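Side-chain contacts in phosphoribosylamine--glycine ligase (Thermotoga maritima, PDB 1VKZ), which catalyses the ATP-dependent joining of glycine to 5-phosphoribosylamine, giving glycinamide ribonucleotide in the de novo pathway to purines: residues K218-G223 and P227-M232; S198-V203 and V288-P293. All coordinates share one frame; numbering follows the deposited sequence.

Contact 1: K218-G223 and P227-M232; sequences KRLMDG and PNTGGM
The carbonyl oxygen of Lys-218 is gripped twice by Thr-229, whose backbone N and hydroxyl OG1 each donate to O of Lys-218 over 2.7 Å. The two donors arrive from opposite faces of the carbonyl plane, the amide tilted moderately from it and the hydroxyl well above it. A chi1 of 65° sets OG1 between the backbone N and the carbonyl carbon of Thr-229, where it also accepts from Gly-231 N in an ST turn. Two residues on from Lys-218, Leu-220 N donates to Pro-227 O (3.0 Å) almost in line with the C=O bond. These bonds flank Arg-219 and Asn-228, a non-hydrogen-bonded antiparallel pair whose CA atoms lie 4.4 Å apart. Their side chains stack, the amide 22° from the guanidinium plane, with Asn-228 ND2 over one face, toward its rim, 3.4 Å from Arg-219 CZ. Leu-220 adds an apolar patch: CD2 lies 3.6 Å from Pro-227 CD, while CD1 meets CE of selenomethionine Met-232 at 3.9 Å. A valine at Thr-229 would probably leave the Lys-218 carbonyl with the amide alone and deprive Gly-231 N of its acceptor, freeing the turn to shift. Around the buried threonine, a single hydroxyl thus acts as donor and acceptor at once, tying a tight turn to the facing chain, whereas arginine and asparagine meet by stacking, without a hydrogen bond between them.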
ATOM      1  N   LYS A 218      -5.874  10.032  -0.550  1.00 47.80           N
ATOM      2  CA  LYS A 218      -6.147   9.262  -1.773  1.00 49.62           C
ATOM      3  C   LYS A 218      -6.523  10.098  -2.993  1.00 48.12           C
ATOM      4  O   LYS A 218      -6.171   9.744  -4.106  1.00 51.02           O
ATOM      5  CB  LYS A 218      -7.268   8.250  -1.496  1.00 51.64           C
ATOM      6  CG  LYS A 218      -6.774   6.916  -0.874  1.00 56.11           C
ATOM      7  CD  LYS A 218      -6.307   5.928  -1.964  1.00 61.13           C
ATOM      8  CE  LYS A 218      -7.468   5.481  -2.944  1.00 65.58           C
ATOM      9  NZ  LYS A 218      -8.672   4.833  -2.290  1.00 61.06           N
ATOM     10  N   ARG A 219      -7.259  11.182  -2.794  1.00 45.04           N
ATOM     11  CA  ARG A 219      -7.684  12.031  -3.897  1.00 44.27           C
ATOM     12  C   ARG A 219      -6.560  12.899  -4.404  1.00 40.13           C
ATOM     13  O   ARG A 219      -5.660  13.220  -3.671  1.00 41.89           O
ATOM     14  CB  ARG A 219      -8.859  12.923  -3.477  1.00 45.80           C
ATOM     15  CG  ARG A 219     -10.153  12.172  -3.225  1.00 47.56           C
ATOM     16  CD  ARG A 219     -10.804  11.683  -4.478  1.00 52.91           C
ATOM     17  NE  ARG A 219     -12.064  11.000  -4.211  1.00 58.39           N
ATOM     18  CZ  ARG A 219     -12.801  10.392  -5.137  1.00 58.97           C
ATOM     19  NH1 ARG A 219     -12.419  10.372  -6.414  1.00 58.74           N
ATOM     20  NH2 ARG A 219     -13.930   9.793  -4.782  1.00 60.00           N
ATOM     21  N   LEU A 220      -6.630  13.278  -5.670  1.00 39.17           N
ATOM     22  CA  LEU A 220      -5.570  14.030  -6.330  1.00 39.76           C
ATOM     23  C   LEU A 220      -5.483  15.480  -5.854  1.00 41.27           C
ATOM     24  O   LEU A 220      -4.421  16.090  -5.881  1.00 38.58           O
ATOM     25  CB  LEU A 220      -5.853  14.027  -7.825  1.00 42.09           C
ATOM     26  CG  LEU A 220      -4.890  14.715  -8.798  1.00 39.19           C
ATOM     27  CD1 LEU A 220      -3.576  13.943  -8.909  1.00 38.57           C
ATOM     28  CD2 LEU A 220      -5.598  14.834 -10.124  1.00 39.95           C
HETATM   29  N   MSE A 221      -6.620  16.031  -5.439  1.00 45.43           N
HETATM   30  CA  MSE A 221      -6.748  17.459  -5.227  1.00 49.23           C
HETATM   31  C   MSE A 221      -7.224  17.824  -3.843  1.00 46.20           C
HETATM   32  O   MSE A 221      -7.860  17.033  -3.148  1.00 41.99           O
HETATM   33  CB  MSE A 221      -7.715  18.041  -6.247  1.00 50.07           C
HETATM   34  CG  MSE A 221      -7.483  17.555  -7.653  1.00 53.61           C
HETATM   35 SE   MSE A 221      -8.563  18.578  -8.849  1.00 67.17          SE
HETATM   36  CE  MSE A 221      -7.629  18.129 -10.595  1.00 66.63           C
ATOM     37  N   ASP A 222      -6.934  19.073  -3.490  1.00 47.34           N
ATOM     38  CA  ASP A 222      -7.111  19.581  -2.148  1.00 47.53           C
ATOM     39  C   ASP A 222      -8.577  19.582  -1.838  1.00 48.13           C
ATOM     40  O   ASP A 222      -9.391  19.751  -2.733  1.00 51.42           O
ATOM     41  CB  ASP A 222      -6.545  21.000  -2.022  1.00 48.56           C
ATOM     42  CG  ASP A 222      -5.042  21.062  -2.275  1.00 47.98           C
ATOM     43  OD1 ASP A 222      -4.580  20.602  -3.343  1.00 46.65           O
ATOM     44  OD2 ASP A 222      -4.251  21.571  -1.465  1.00 51.50           O
ATOM     45  N   GLY A 223      -8.915  19.376  -0.574  1.00 48.55           N
ATOM     46  CA  GLY A 223     -10.305  19.230  -0.184  1.00 49.57           C
ATOM     47  C   GLY A 223     -10.851  17.926  -0.739  1.00 49.88           C
ATOM     48  O   GLY A 223     -12.032  17.837  -1.066  1.00 51.06           O
ATOM     49  N   PRO A 227      -9.805  12.804  -9.025  1.00 42.10           N
ATOM     50  CA  PRO A 227      -9.791  11.344  -9.056  1.00 42.18           C
ATOM     51  C   PRO A 227      -9.080  10.748  -7.878  1.00 40.20           C
ATOM     52  O   PRO A 227      -8.252  11.393  -7.275  1.00 41.77           O
ATOM     53  CB  PRO A 227      -8.979  11.038 -10.319  1.00 43.93           C
ATOM     54  CG  PRO A 227      -8.043  12.191 -10.454  1.00 44.39           C
ATOM     55  CD  PRO A 227      -8.903  13.375 -10.044  1.00 44.04           C
ATOM     56  N   ASN A 228      -9.375   9.501  -7.581  1.00 41.64           N
ATOM     57  CA  ASN A 228      -8.591   8.728  -6.634  1.00 42.22           C
ATOM     58  C   ASN A 228      -7.245   8.436  -7.257  1.00 42.62           C
ATOM     59  O   ASN A 228      -7.128   8.313  -8.471  1.00 39.83           O
ATOM     60  CB  ASN A 228      -9.283   7.396  -6.302  1.00 42.67           C
ATOM     61  CG  ASN A 228     -10.341   7.527  -5.201  1.00 50.10           C
ATOM     62  OD1 ASN A 228     -10.018   7.865  -4.052  1.00 56.55           O
ATOM     63  ND2 ASN A 228     -11.604   7.231  -5.541  1.00 47.83           N
ATOM     64  N   THR A 229      -6.232   8.346  -6.399  1.00 44.22           N
ATOM     65  CA  THR A 229      -4.857   8.036  -6.794  1.00 44.20           C
ATOM     66  C   THR A 229      -4.378   6.942  -5.858  1.00 43.55           C
ATOM     67  O   THR A 229      -5.104   6.516  -4.974  1.00 43.72           O
ATOM     68  CB  THR A 229      -3.905   9.281  -6.662  1.00 43.13           C
ATOM     69  OG1 THR A 229      -3.774   9.680  -5.294  1.00 44.24           O
ATOM     70  CG2 THR A 229      -4.468  10.494  -7.334  1.00 43.18           C
ATOM     71  N   GLY A 230      -3.145   6.511  -6.047  1.00 45.30           N
ATOM     72  CA  GLY A 230      -2.539   5.517  -5.173  1.00 45.77           C
ATOM     73  C   GLY A 230      -1.969   6.123  -3.907  1.00 46.36           C
ATOM     74  O   GLY A 230      -1.391   5.352  -3.093  1.00 47.15           O
ATOM     75  N   GLY A 231      -2.074   7.479  -3.813  1.00 44.51           N
ATOM     76  CA  GLY A 231      -1.828   8.303  -2.618  1.00 42.62           C
ATOM     77  C   GLY A 231      -1.046   9.599  -2.834  1.00 40.30           C
ATOM     78  O   GLY A 231       0.057   9.569  -3.333  1.00 40.20           O
HETATM   79  N   MSE A 232      -1.594  10.740  -2.423  1.00 41.26           N
HETATM   80  CA  MSE A 232      -0.953  12.060  -2.652  1.00 42.75           C
HETATM   81  C   MSE A 232      -0.149  12.626  -1.450  1.00 43.83           C
HETATM   82  O   MSE A 232       0.459  13.697  -1.516  1.00 41.70           O
HETATM   83  CB  MSE A 232      -1.979  13.063  -3.130  1.00 40.90           C
HETATM   84  CG  MSE A 232      -2.474  12.736  -4.516  1.00 46.92           C
HETATM   85 SE   MSE A 232      -1.022  12.843  -5.860  1.00 59.31          SE
HETATM   86  CE  MSE A 232      -0.931  14.903  -6.138  1.00 60.26           C
TER

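Contact 2: S198-V203 and V288-P293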
ATOM      1  N   SER A 198      -6.261   2.598   7.996  1.00 44.97           N
ATOM      2  CA  SER A 198      -5.461   1.479   7.570  1.00 47.45           C
ATOM      3  C   SER A 198      -4.706   0.991   8.775  1.00 47.26           C
ATOM      4  O   SER A 198      -4.380   1.780   9.658  1.00 49.54           O
ATOM      5  CB  SER A 198      -4.490   1.874   6.451  1.00 50.11           C
ATOM      6  OG  SER A 198      -3.293   2.459   6.951  1.00 58.17           O
ATOM      7  N   ALA A 199      -4.450  -0.309   8.825  1.00 45.65           N
ATOM      8  CA  ALA A 199      -3.562  -0.854   9.812  1.00 43.15           C
ATOM      9  C   ALA A 199      -2.590  -1.834   9.132  1.00 41.32           C
ATOM     10  O   ALA A 199      -2.965  -2.571   8.266  1.00 39.37           O
ATOM     11  CB  ALA A 199      -4.355  -1.484  10.892  1.00 41.94           C
HETATM   12  N   MSE A 200      -1.335  -1.790   9.534  1.00 41.42           N
HETATM   13  CA  MSE A 200      -0.260  -2.524   8.903  1.00 44.67           C
HETATM   14  C   MSE A 200       0.554  -3.234   9.951  1.00 42.17           C
HETATM   15  O   MSE A 200       0.849  -2.706  11.020  1.00 41.16           O
HETATM   16  CB  MSE A 200       0.682  -1.568   8.151  1.00 43.04           C
HETATM   17  CG  MSE A 200       0.508  -1.547   6.645  1.00 53.67           C
HETATM   18 SE   MSE A 200       0.982   0.225   5.859  1.00 57.86          SE
HETATM   19  CE  MSE A 200      -0.819   1.082   6.317  1.00 57.70           C
ATOM     20  N   ALA A 201       0.972  -4.431   9.624  1.00 42.95           N
ATOM     21  CA  ALA A 201       1.786  -5.175  10.549  1.00 43.21           C
ATOM     22  C   ALA A 201       2.889  -5.972   9.842  1.00 41.67           C
ATOM     23  O   ALA A 201       2.741  -6.430   8.687  1.00 39.46           O
ATOM     24  CB  ALA A 201       0.908  -6.078  11.379  1.00 42.98           C
ATOM     25  N   VAL A 202       3.995  -6.122  10.570  1.00 42.76           N
ATOM     26  CA  VAL A 202       5.020  -7.116  10.253  1.00 42.24           C
ATOM     27  C   VAL A 202       4.582  -8.375  10.961  1.00 41.00           C
ATOM     28  O   VAL A 202       4.217  -8.335  12.126  1.00 43.43           O
ATOM     29  CB  VAL A 202       6.438  -6.704  10.725  1.00 41.30           C
ATOM     30  CG1 VAL A 202       7.465  -7.604  10.108  1.00 37.95           C
ATOM     31  CG2 VAL A 202       6.754  -5.263  10.341  1.00 45.76           C
ATOM     32  N   VAL A 203       4.632  -9.478  10.240  1.00 40.32           N
ATOM     33  CA  VAL A 203       3.979 -10.716  10.606  1.00 41.47           C
ATOM     34  C   VAL A 203       4.913 -11.931  10.388  1.00 41.88           C
ATOM     35  O   VAL A 203       5.633 -12.006   9.387  1.00 36.07           O
ATOM     36  CB  VAL A 203       2.716 -10.940   9.771  1.00 42.29           C
ATOM     37  CG1 VAL A 203       2.122 -12.317  10.077  1.00 42.79           C
ATOM     38  CG2 VAL A 203       1.683  -9.845  10.018  1.00 44.35           C
ATOM     39  N   VAL A 288      -1.314  -7.492   1.086  1.00 44.40           N
ATOM     40  CA  VAL A 288      -0.233  -8.351   1.617  1.00 46.00           C
ATOM     41  C   VAL A 288       1.105  -7.693   1.441  1.00 48.07           C
ATOM     42  O   VAL A 288       2.094  -8.352   1.198  1.00 54.84           O
ATOM     43  CB  VAL A 288      -0.217  -9.743   0.961  1.00 44.75           C
ATOM     44  CG1 VAL A 288      -1.489 -10.517   1.371  1.00 45.27           C
ATOM     45  CG2 VAL A 288      -0.081  -9.632  -0.536  1.00 38.33           C
ATOM     46  N   ARG A 289       1.119  -6.383   1.550  1.00 47.80           N
ATOM     47  CA  ARG A 289       2.329  -5.630   1.577  1.00 51.08           C
ATOM     48  C   ARG A 289       1.977  -4.255   2.146  1.00 49.84           C
ATOM     49  O   ARG A 289       0.812  -3.957   2.367  1.00 49.60           O
ATOM     50  CB  ARG A 289       2.921  -5.535   0.181  1.00 52.72           C
ATOM     51  CG  ARG A 289       1.907  -5.292  -0.924  1.00 59.84           C
ATOM     52  CD  ARG A 289       1.175  -3.969  -0.828  1.00 67.61           C
ATOM     53  NE  ARG A 289       0.174  -3.793  -1.882  1.00 76.83           N
ATOM     54  CZ  ARG A 289      -0.550  -2.685  -2.063  1.00 75.52           C
ATOM     55  NH1 ARG A 289      -0.392  -1.627  -1.269  1.00 79.30           N
ATOM     56  NH2 ARG A 289      -1.434  -2.633  -3.051  1.00 70.44           N
ATOM     57  N   LEU A 290       2.968  -3.412   2.365  1.00 48.20           N
ATOM     58  CA  LEU A 290       2.722  -2.137   3.016  1.00 47.62           C
ATOM     59  C   LEU A 290       2.290  -1.182   1.962  1.00 45.55           C
ATOM     60  O   LEU A 290       2.626  -1.395   0.801  1.00 44.62           O
ATOM     61  CB  LEU A 290       4.007  -1.626   3.631  1.00 50.24           C
ATOM     62  CG  LEU A 290       4.610  -2.551   4.672  1.00 52.09           C
ATOM     63  CD1 LEU A 290       5.990  -2.039   4.996  1.00 47.88           C
ATOM     64  CD2 LEU A 290       3.683  -2.603   5.886  1.00 51.96           C
ATOM     65  N   GLY A 291       1.586  -0.125   2.371  1.00 44.38           N
ATOM     66  CA  GLY A 291       1.150   0.945   1.460  1.00 44.95           C
ATOM     67  C   GLY A 291       2.227   1.934   0.970  1.00 44.03           C
ATOM     68  O   GLY A 291       3.351   1.972   1.490  1.00 45.57           O
ATOM     69  N   ASP A 292       1.868   2.696  -0.067  1.00 42.61           N
ATOM     70  CA  ASP A 292       2.701   3.735  -0.690  1.00 43.86           C
ATOM     71  C   ASP A 292       1.735   4.885  -0.915  1.00 45.30           C
ATOM     72  O   ASP A 292       0.860   4.764  -1.744  1.00 46.23           O
ATOM     73  CB  ASP A 292       3.232   3.254  -2.036  1.00 45.38           C
ATOM     74  CG  ASP A 292       4.502   3.994  -2.514  1.00 47.41           C
ATOM     75  OD1 ASP A 292       4.766   5.156  -2.189  1.00 40.71           O
ATOM     76  OD2 ASP A 292       5.320   3.450  -3.268  1.00 52.54           O
ATOM     77  N   PRO A 293       1.864   6.008  -0.209  1.00 47.99           N
ATOM     78  CA  PRO A 293       3.059   6.403   0.501  1.00 47.18           C
ATOM     79  C   PRO A 293       3.084   6.195   2.013  1.00 48.67           C
ATOM     80  O   PRO A 293       3.799   6.923   2.691  1.00 49.97           O
ATOM     81  CB  PRO A 293       3.097   7.877   0.200  1.00 47.06           C
ATOM     82  CG  PRO A 293       1.657   8.280   0.058  1.00 44.49           C
ATOM     83  CD  PRO A 293       0.830   7.045  -0.102  1.00 49.43           C
TER
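Met-200 on strand 195-204 faces Leu-290 in the irregular chain after strand 280-287, their CA atoms 6.6 Å apart and no hydrogen bond passing between the two segments. The contact therefore rests on side chains, and chiefly on one pair. Met-200, a selenomethionine in this crystal, sends its CB toward the loop and lays CG against the CD2 methyl of Leu-290 at 3.4 Å, tighter than ordinary van der Waals contact between carbons. The CG of Leu-290 lies beside its backbone N (chi1 -60°), and chi2 of 170° sends CD1 out away from CA and leaves CD2 as the branch turned against CB and CG of Met-200. The two side chains run at a slant to one another. Past this point the selenium continues over the loop, with SE 3.6 Å from Gly-291 N and 3.9 Å from Leu-290 CD2, before a bend at chi3 (-81°) turns the terminal methyl aside. At Gly-291 a CB would point toward the strand and add a carbon near the selenium; without it, the backbone N itself is what the selenium meets.

Further buried packing encloses the pair: Glu-294 and Ile-298 of helix 294-301 touch Met-200, as does Tyr-271, while Phe-269 touches Leu-290. The loop thus leads from an edge strand of a four-stranded antiparallel sheet, across that sheet's side chains, into the helix beginning after Pro-293. This belongs to the ATP-grasp domain, where Glu-285 and Asn-287, just ahead of the loop, are predicted magnesium ligands.

How the contacts relate
Along the chain, contact 1 is nested within the loop that contact 2 closes, and both fall in the ATP-grasp region. Their centres lie about 19 Å apart, yet Gly-231 CA packs 3.9 Å from Pro-293 CD. Arg-374 NH1 donates to the backbone oxygens of Gly-231 and Asp-292, spanning the two contacts. Both contacts lie near the predicted nucleotide and metal sites: the side chain of Lys-218 is about 5 Å from that of Glu-196, in the predicted ATP site, and about 7 Å from that of Glu-285, a predicted magnesium ligand, while Gly-291 lies about 6 Å from the Asn-287 side chain. A polar turn and an apolar strand-loop contact thus border the same probable site.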